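Local coordinates for endoglucanase (Komagataeibacter sucrofermentans, PDB 6VC5), which probably hydrolyses internal beta-1,4-glucosidic linkages in cellulose and related beta-glucans, at residues Q36-L41 and A223-L228; S161-F166 and S231-L236. All coordinates share one frame; numbering follows the deposited sequence.

Contact 1. Residues Q36-L41 and A223-L228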
ATOM      1  N   GLN A  36      -1.839   4.971 -10.116  1.00  6.48           N
ATOM      2  CA  GLN A  36      -3.103   4.683 -10.791  1.00  6.13           C
ATOM      3  C   GLN A  36      -4.042   3.947  -9.838  1.00  7.55           C
ATOM      4  O   GLN A  36      -5.256   4.214  -9.795  1.00  7.18           O
ATOM      5  CB  GLN A  36      -2.848   3.845 -12.047  1.00  7.20           C
ATOM      6  CG  GLN A  36      -1.949   4.506 -13.101  1.00  8.36           C
ATOM      7  CD  GLN A  36      -2.497   5.828 -13.597  1.00  9.57           C
ATOM      8  OE1 GLN A  36      -1.851   6.859 -13.463  1.00  9.60           O
ATOM      9  NE2 GLN A  36      -3.702   5.801 -14.176  1.00  8.19           N
ATOM     10  N   GLY A  37      -3.474   3.056  -9.019  1.00  7.60           N
ATOM     11  CA  GLY A  37      -4.274   2.343  -8.046  1.00  8.36           C
ATOM     12  C   GLY A  37      -4.916   3.263  -7.029  1.00  7.36           C
ATOM     13  O   GLY A  37      -6.085   3.087  -6.678  1.00  8.56           O
ATOM     14  N   TYR A  38      -4.164   4.258  -6.547  1.00  7.25           N
ATOM     15  CA  TYR A  38      -4.747   5.241  -5.637  1.00  7.70           C
ATOM     16  C   TYR A  38      -5.858   6.029  -6.317  1.00  8.24           C
ATOM     17  O   TYR A  38      -6.914   6.271  -5.722  1.00  9.03           O
ATOM     18  CB  TYR A  38      -3.678   6.202  -5.098  1.00  9.10           C
ATOM     19  CG  TYR A  38      -2.703   5.594  -4.118  1.00 11.37           C
ATOM     20  CD1 TYR A  38      -3.109   4.637  -3.196  1.00 13.01           C
ATOM     21  CD2 TYR A  38      -1.378   5.996  -4.114  1.00 14.21           C
ATOM     22  CE1 TYR A  38      -2.207   4.082  -2.300  1.00 14.27           C
ATOM     23  CE2 TYR A  38      -0.475   5.455  -3.225  1.00 14.81           C
ATOM     24  CZ  TYR A  38      -0.888   4.495  -2.328  1.00 15.71           C
ATOM     25  OH  TYR A  38       0.040   3.959  -1.453  1.00 18.23           O
ATOM     26  N   GLY A  39      -5.622   6.474  -7.555  1.00  8.14           N
ATOM     27  CA  GLY A  39      -6.652   7.215  -8.264  1.00  9.60           C
ATOM     28  C   GLY A  39      -7.922   6.404  -8.427  1.00 14.37           C
ATOM     29  O   GLY A  39      -9.029   6.908  -8.213  1.00 11.00           O
ATOM     30  N   MET A  40      -7.769   5.122  -8.774  1.00 19.80           N
ATOM     31  CA  MET A  40      -8.919   4.236  -8.917  1.00 22.02           C
ATOM     32  C   MET A  40      -9.606   3.995  -7.573  1.00 21.49           C
ATOM     33  O   MET A  40     -10.840   4.042  -7.469  1.00 19.41           O
ATOM     34  CB  MET A  40      -8.445   2.928  -9.545  1.00 17.97           C
ATOM     35  CG  MET A  40      -8.052   3.070 -11.010  1.00 15.22           C
ATOM     36  SD  MET A  40      -7.229   1.554 -11.619  1.00  7.18           S
ATOM     37  CE  MET A  40      -8.604   0.345 -11.542  1.00 11.75           C
ATOM     38  N   LEU A  41      -8.817   3.756  -6.520  1.00 11.64           N
ATOM     39  CA  LEU A  41      -9.414   3.485  -5.214  1.00  9.60           C
ATOM     40  C   LEU A  41     -10.159   4.706  -4.680  1.00  8.79           C
ATOM     41  O   LEU A  41     -11.270   4.587  -4.139  1.00  8.84           O
ATOM     42  CB  LEU A  41      -8.326   3.045  -4.231  1.00  9.95           C
ATOM     43  CG  LEU A  41      -8.813   2.478  -2.891  1.00 10.35           C
ATOM     44  CD1 LEU A  41      -9.349   1.069  -3.104  1.00 10.83           C
ATOM     45  CD2 LEU A  41      -7.691   2.480  -1.862  1.00 13.14           C
ATOM     46  N   ALA A 223       6.975   1.636   5.592  1.00  5.47           N
ATOM     47  CA  ALA A 223       6.506   0.928   6.766  1.00  5.88           C
ATOM     48  C   ALA A 223       5.360   1.624   7.482  1.00  5.00           C
ATOM     49  O   ALA A 223       4.625   0.999   8.178  1.00  4.78           O
ATOM     50  CB  ALA A 223       7.648   0.620   7.727  1.00  7.03           C
ATOM     51  N   ILE A 224       5.195   2.906   7.236  1.00  5.55           N
ATOM     52  CA  ILE A 224       4.183   3.656   7.944  1.00  6.90           C
ATOM     53  C   ILE A 224       2.837   3.223   7.409  1.00  7.38           C
ATOM     54  O   ILE A 224       1.887   3.258   8.165  1.00  8.18           O
ATOM     55  CB  ILE A 224       4.326   5.176   7.638  1.00  7.36           C
ATOM     56  CG1 ILE A 224       3.313   6.026   8.406  1.00  7.86           C
ATOM     57  CG2 ILE A 224       4.133   5.435   6.153  1.00  7.51           C
ATOM     58  CD1 ILE A 224       3.546   5.998   9.892  1.00 10.84           C
ATOM     59  N   ARG A 225       2.702   2.543   6.302  0.50  5.82           N
ATOM     60  CA  ARG A 225       1.436   1.946   5.948  0.50  7.81           C
ATOM     61  C   ARG A 225       1.013   0.744   6.787  0.50  7.68           C
ATOM     62  O   ARG A 225      -0.115   0.352   6.750  0.50 10.32           O
ATOM     63  CB  ARG A 225       1.344   1.697   4.447  0.50  8.10           C
ATOM     64  CG  ARG A 225       1.268   3.005   3.667  0.50  9.69           C
ATOM     65  CD  ARG A 225       0.890   2.848   2.207  0.50 11.71           C
ATOM     66  NE  ARG A 225       1.531   3.903   1.420  0.50 14.54           N
ATOM     67  CZ  ARG A 225       0.943   5.007   0.953  0.50 15.13           C
ATOM     68  NH1 ARG A 225       1.647   5.871   0.291  0.50 18.04           N
ATOM     69  NH2 ARG A 225      -0.337   5.245   1.125  0.50 18.82           N
ATOM     70  N   VAL A 226       1.979   0.066   7.374  1.00  6.63           N
ATOM     71  CA  VAL A 226       1.674  -1.179   8.075  1.00  7.20           C
ATOM     72  C   VAL A 226       0.630  -1.023   9.182  1.00  7.43           C
ATOM     73  O   VAL A 226      -0.376  -1.701   9.160  1.00  8.00           O
ATOM     74  CB  VAL A 226       2.950  -1.888   8.595  1.00  6.36           C
ATOM     75  CG1 VAL A 226       2.591  -3.074   9.486  1.00  9.01           C
ATOM     76  CG2 VAL A 226       3.782  -2.357   7.410  1.00  8.17           C
ATOM     77  N   PRO A 227       0.864  -0.145  10.143  1.00  6.81           N
ATOM     78  CA  PRO A 227      -0.175   0.027  11.169  1.00  7.20           C
ATOM     79  C   PRO A 227      -1.516   0.451  10.581  1.00  8.37           C
ATOM     80  O   PRO A 227      -2.563   0.025  11.083  1.00 11.09           O
ATOM     81  CB  PRO A 227       0.428   1.083  12.113  1.00  7.93           C
ATOM     82  CG  PRO A 227       1.491   1.779  11.287  1.00  7.12           C
ATOM     83  CD  PRO A 227       2.043   0.701  10.407  1.00  6.52           C
ATOM     84  N   LEU A 228      -1.513   1.225   9.492  1.00  6.72           N
ATOM     85  CA  LEU A 228      -2.776   1.619   8.869  1.00  8.18           C
ATOM     86  C   LEU A 228      -3.524   0.421   8.287  1.00  7.59           C
ATOM     87  O   LEU A 228      -4.721   0.246   8.542  1.00  8.19           O
ATOM     88  CB  LEU A 228      -2.534   2.677   7.798  1.00 10.76           C
ATOM     89  CG  LEU A 228      -3.854   3.213   7.235  1.00 12.36           C
ATOM     90  CD1 LEU A 228      -4.626   3.974   8.308  1.00 16.46           C
ATOM     91  CD2 LEU A 228      -3.590   4.087   6.034  1.00 15.81           C
TER
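Tyr38 and Arg225 carry the whole contact, reaching toward each other from opposite directions across a backbone gap of 13.5 Å between Tyr38 CA and Arg225 CA. Each side chain sets out with CG beside the backbone N.

Arg225 occupies two conformers, and in the one described the 2.8 Å between Tyr38 OH and Arg225 CZ is too short for a relaxed contact, so the details of the polar approach are doubtful. In this conformer the phenol oxygen sits over one face of the guanidinium. Although the oxygen is also close to the guanidinium nitrogens, the angles are poor and no hydrogen bond forms: the N-H groups lie in the guanidinium plane, and the oxygen is above it. The hydrogen bond of Tyr38 OH goes instead to Glu34, one turn earlier on the same helix; Glu34 also makes a long, weak ion pair with Arg225.

As flat groups, ring and guanidinium are inclined by 30°, with the same reservation about the conformer.

Apolar neighbours surround the buried pair: Leu308 of helix 300-313 touches both side chains, while Leu95 of helix 90-106 packs on Tyr38. The contact thus links helix 33-46 to the segment leading into helix 225-232 in the buried middle of the chain, consistent with the (alpha/alpha)6 barrel of glycosyl hydrolase family 8.

Contact 2. Residues S161-F166 and S231-L236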
ATOM      1  N   SER A 161      -7.235  -5.536   0.695  1.00  8.18           N
ATOM      2  CA  SER A 161      -7.288  -6.140  -0.628  1.00  8.41           C
ATOM      3  C   SER A 161      -7.187  -7.659  -0.559  1.00  8.77           C
ATOM      4  O   SER A 161      -7.870  -8.361  -1.319  1.00  8.82           O
ATOM      5  CB  SER A 161      -6.175  -5.576  -1.507  1.00  8.58           C
ATOM      6  OG  SER A 161      -6.371  -6.014  -2.831  1.00  8.60           O
ATOM      7  N   LEU A 162      -6.330  -8.182   0.328  1.00  8.69           N
ATOM      8  CA  LEU A 162      -6.272  -9.629   0.532  1.00 10.86           C
ATOM      9  C   LEU A 162      -7.601 -10.162   1.050  1.00 11.05           C
ATOM     10  O   LEU A 162      -8.038 -11.245   0.647  1.00 10.78           O
ATOM     11  CB  LEU A 162      -5.121  -9.985   1.480  1.00 11.44           C
ATOM     12  CG  LEU A 162      -3.721  -9.549   1.044  1.00 15.77           C
ATOM     13  CD1 LEU A 162      -2.687 -10.052   2.047  1.00 18.66           C
ATOM     14  CD2 LEU A 162      -3.408 -10.051  -0.345  1.00 18.43           C
ATOM     15  N   MET A 163      -8.260  -9.417   1.945  1.00  9.94           N
ATOM     16  CA  MET A 163      -9.567  -9.831   2.446  1.00 11.16           C
ATOM     17  C   MET A 163     -10.593  -9.845   1.319  1.00 11.51           C
ATOM     18  O   MET A 163     -11.449 -10.737   1.249  1.00 11.56           O
ATOM     19  CB  MET A 163     -10.029  -8.860   3.539  1.00 14.75           C
ATOM     20  CG  MET A 163      -9.070  -8.650   4.718  1.00 18.16           C
ATOM     21  SD  MET A 163      -9.900  -7.989   6.186  1.00 23.78           S
ATOM     22  CE  MET A 163     -10.365  -6.348   5.711  1.00 24.61           C
ATOM     23  N   GLN A 164     -10.530  -8.848   0.432  1.00 11.52           N
ATOM     24  CA  GLN A 164     -11.437  -8.822  -0.707  1.00 10.99           C
ATOM     25  C   GLN A 164     -11.200 -10.015  -1.625  1.00 10.76           C
ATOM     26  O   GLN A 164     -12.150 -10.605  -2.150  1.00 12.44           O
ATOM     27  CB  GLN A 164     -11.259  -7.513  -1.480  1.00 13.59           C
ATOM     28  CG  GLN A 164     -12.167  -7.378  -2.681  1.00 14.88           C
ATOM     29  CD  GLN A 164     -13.630  -7.270  -2.303  1.00 18.17           C
ATOM     30  OE1 GLN A 164     -14.475  -8.000  -2.827  1.00 22.49           O
ATOM     31  NE2 GLN A 164     -13.939  -6.362  -1.392  1.00 22.61           N
ATOM     32  N   ALA A 165      -9.931 -10.376  -1.845  1.00  8.89           N
ATOM     33  CA  ALA A 165      -9.633 -11.521  -2.701  1.00 10.15           C
ATOM     34  C   ALA A 165     -10.243 -12.800  -2.134  1.00  9.93           C
ATOM     35  O   ALA A 165     -10.788 -13.624  -2.880  1.00 11.26           O
ATOM     36  CB  ALA A 165      -8.119 -11.662  -2.856  1.00 10.93           C
ATOM     37  N   PHE A 166     -10.180 -12.974  -0.815  1.00 10.47           N
ATOM     38  CA  PHE A 166     -10.816 -14.139  -0.203  1.00 11.63           C
ATOM     39  C   PHE A 166     -12.333 -14.090  -0.345  1.00 12.86           C
ATOM     40  O   PHE A 166     -12.973 -15.121  -0.601  1.00 14.13           O
ATOM     41  CB  PHE A 166     -10.438 -14.258   1.270  1.00 13.76           C
ATOM     42  CG  PHE A 166     -11.070 -15.442   1.939  1.00 14.79           C
ATOM     43  CD1 PHE A 166     -10.665 -16.721   1.598  1.00 14.74           C
ATOM     44  CD2 PHE A 166     -12.084 -15.279   2.869  1.00 15.78           C
ATOM     45  CE1 PHE A 166     -11.252 -17.836   2.187  1.00 15.51           C
ATOM     46  CE2 PHE A 166     -12.679 -16.388   3.465  1.00 16.75           C
ATOM     47  CZ  PHE A 166     -12.257 -17.661   3.117  1.00 17.33           C
ATOM     48  N   SER A 231      -4.841  -1.867  11.105  1.00 10.99           N
ATOM     49  CA  SER A 231      -6.009  -1.283  11.765  1.00 12.67           C
ATOM     50  C   SER A 231      -7.240  -1.371  10.869  1.00 13.76           C
ATOM     51  O   SER A 231      -8.320  -1.788  11.311  1.00 14.54           O
ATOM     52  CB  SER A 231      -5.721   0.169  12.139  1.00 15.03           C
ATOM     53  OG  SER A 231      -6.820   0.710  12.851  1.00 18.73           O
ATOM     54  N   TRP A 232      -7.085  -0.995   9.601  1.00 10.68           N
ATOM     55  CA  TRP A 232      -8.196  -0.981   8.652  1.00 10.03           C
ATOM     56  C   TRP A 232      -8.828  -2.365   8.523  1.00 13.20           C
ATOM     57  O   TRP A 232     -10.059  -2.498   8.495  1.00 15.20           O
ATOM     58  CB  TRP A 232      -7.611  -0.502   7.326  1.00 11.23           C
ATOM     59  CG  TRP A 232      -8.499  -0.293   6.142  1.00 12.81           C
ATOM     60  CD1 TRP A 232      -9.818  -0.624   5.998  1.00 15.18           C
ATOM     61  CD2 TRP A 232      -8.091   0.292   4.908  1.00 13.86           C
ATOM     62  NE1 TRP A 232     -10.256  -0.266   4.732  1.00 15.55           N
ATOM     63  CE2 TRP A 232      -9.207   0.295   4.049  1.00 15.35           C
ATOM     64  CE3 TRP A 232      -6.882   0.826   4.449  1.00 15.74           C
ATOM     65  CZ2 TRP A 232      -9.144   0.803   2.750  1.00 15.38           C
ATOM     66  CZ3 TRP A 232      -6.819   1.327   3.165  1.00 16.91           C
ATOM     67  CH2 TRP A 232      -7.948   1.318   2.331  1.00 17.46           C
ATOM     68  N   ALA A 233      -8.005  -3.410   8.496  1.00 11.64           N
ATOM     69  CA  ALA A 233      -8.474  -4.786   8.372  1.00 13.08           C
ATOM     70  C   ALA A 233      -8.862  -5.430   9.702  1.00 15.76           C
ATOM     71  O   ALA A 233      -9.191  -6.624   9.712  1.00 16.68           O
ATOM     72  CB  ALA A 233      -7.403  -5.638   7.689  1.00 13.58           C
ATOM     73  N   HIS A 234      -8.823  -4.692  10.815  1.00 14.34           N
ATOM     74  CA  HIS A 234      -9.168  -5.222  12.143  1.00 16.04           C
ATOM     75  C   HIS A 234      -8.236  -6.357  12.565  1.00 16.63           C
ATOM     76  O   HIS A 234      -8.644  -7.310  13.237  1.00 17.70           O
ATOM     77  CB  HIS A 234     -10.644  -5.623  12.229  1.00 21.56           C
ATOM     78  CG  HIS A 234     -11.580  -4.562  11.739  1.00 24.79           C
ATOM     79  ND1 HIS A 234     -11.757  -3.365  12.397  1.00 27.67           N
ATOM     80  CD2 HIS A 234     -12.377  -4.513  10.647  1.00 27.76           C
ATOM     81  CE1 HIS A 234     -12.633  -2.627  11.738  1.00 28.76           C
ATOM     82  NE2 HIS A 234     -13.025  -3.301  10.671  1.00 28.76           N
ATOM     83  N   MET A 235      -6.966  -6.239  12.180  1.00 15.15           N
ATOM     84  CA  MET A 235      -5.951  -7.237  12.482  1.00 15.40           C
ATOM     85  C   MET A 235      -4.883  -6.727  13.435  1.00 15.24           C
ATOM     86  O   MET A 235      -3.929  -7.465  13.715  1.00 17.46           O
ATOM     87  CB  MET A 235      -5.256  -7.722  11.197  1.00 14.84           C
ATOM     88  CG  MET A 235      -6.135  -8.500  10.214  1.00 16.04           C
ATOM     89  SD  MET A 235      -5.279  -8.773   8.615  1.00 14.19           S
ATOM     90  CE  MET A 235      -6.585  -9.521   7.655  1.00 18.68           C
ATOM     91  N   LEU A 236      -4.996  -5.495  13.935  1.00 15.08           N
ATOM     92  CA  LEU A 236      -3.992  -4.939  14.841  1.00 16.57           C
ATOM     93  C   LEU A 236      -4.225  -5.491  16.247  1.00 18.16           C
ATOM     94  O   LEU A 236      -5.245  -5.192  16.878  1.00 19.35           O
ATOM     95  CB  LEU A 236      -4.058  -3.414  14.821  1.00 17.47           C
ATOM     96  CG  LEU A 236      -2.864  -2.666  15.416  1.00 18.17           C
ATOM     97  CD1 LEU A 236      -1.609  -2.951  14.607  1.00 18.41           C
ATOM     98  CD2 LEU A 236      -3.146  -1.172  15.460  1.00 17.68           C
TER
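Met163, within helix 159-169, comes closest in backbone to Ala233, just past the end of helix 225-232, with 7.9 Å between Met163 CA and Ala233 CA. The second segment therefore offers a helix end and the turn after it. His234 leaves the helix with a positive phi of 62°, and two bonds run back into the last turn, forming a Schellman motif; one is His234 N to Ser231 O, 3.0 Å. Ala233, before the reversal, and Met235, after it, both direct CB toward helix 159-169. No hydrogen bond joins the segments, and what holds them is apolar.

Most of the touching is done by the thioether of Met163. A turn about its CG-SD bond (chi3 -68°) bends the chain and lays the methyl against Ala233, where Met163 CE is 3.6 Å from Ala233 CB. The sulfur takes part as well, with Met163 SD 3.7 Å from the same methyl carbon, Ala233 CB.

Such an abutment of a capped helix C-terminus on the flank of another helix joins helices 159-169 and 225-232, consistent with the (alpha/alpha)6 barrel of family 8.

Met235 brings the second apolar group. Extended beyond CG, it slides past Met163 in the opposite direction, and its methyl lies alongside the Met163 side chain: Met235 CE is 3.9 Å from Met163 SD and equally far from Met163 CG. Met159, one turn before Met163, touches both Ala233 and Met235 and extends the apolar patch along the helix. Trp232 packs instead on Pro160, on Trp102 of helix 90-106 and on Leu308 and Ile311 of helix 300-313.

From the N terminus the segments come in the order 36-41, 161-166, 223-228 and 231-236, so the two contacts cross rather than nest. Contact 1 closes a loop of 181 intervening residues and brings helix 33-46 up to segment 223-228. Contact 2 opens within that loop and closes after it, spanning 64 residues from helix 159-169 to segment 231-236. Helix 225-232 is thus linked to different partners at Arg225 and, just past its C-terminal end, at Ala233 and Met235, the contact centres lying about 13 Å apart. Contact 1 is deep, its centre about 4 Å from the chain centre, whereas that of contact 2 lies about 12 Å out and is partly buried.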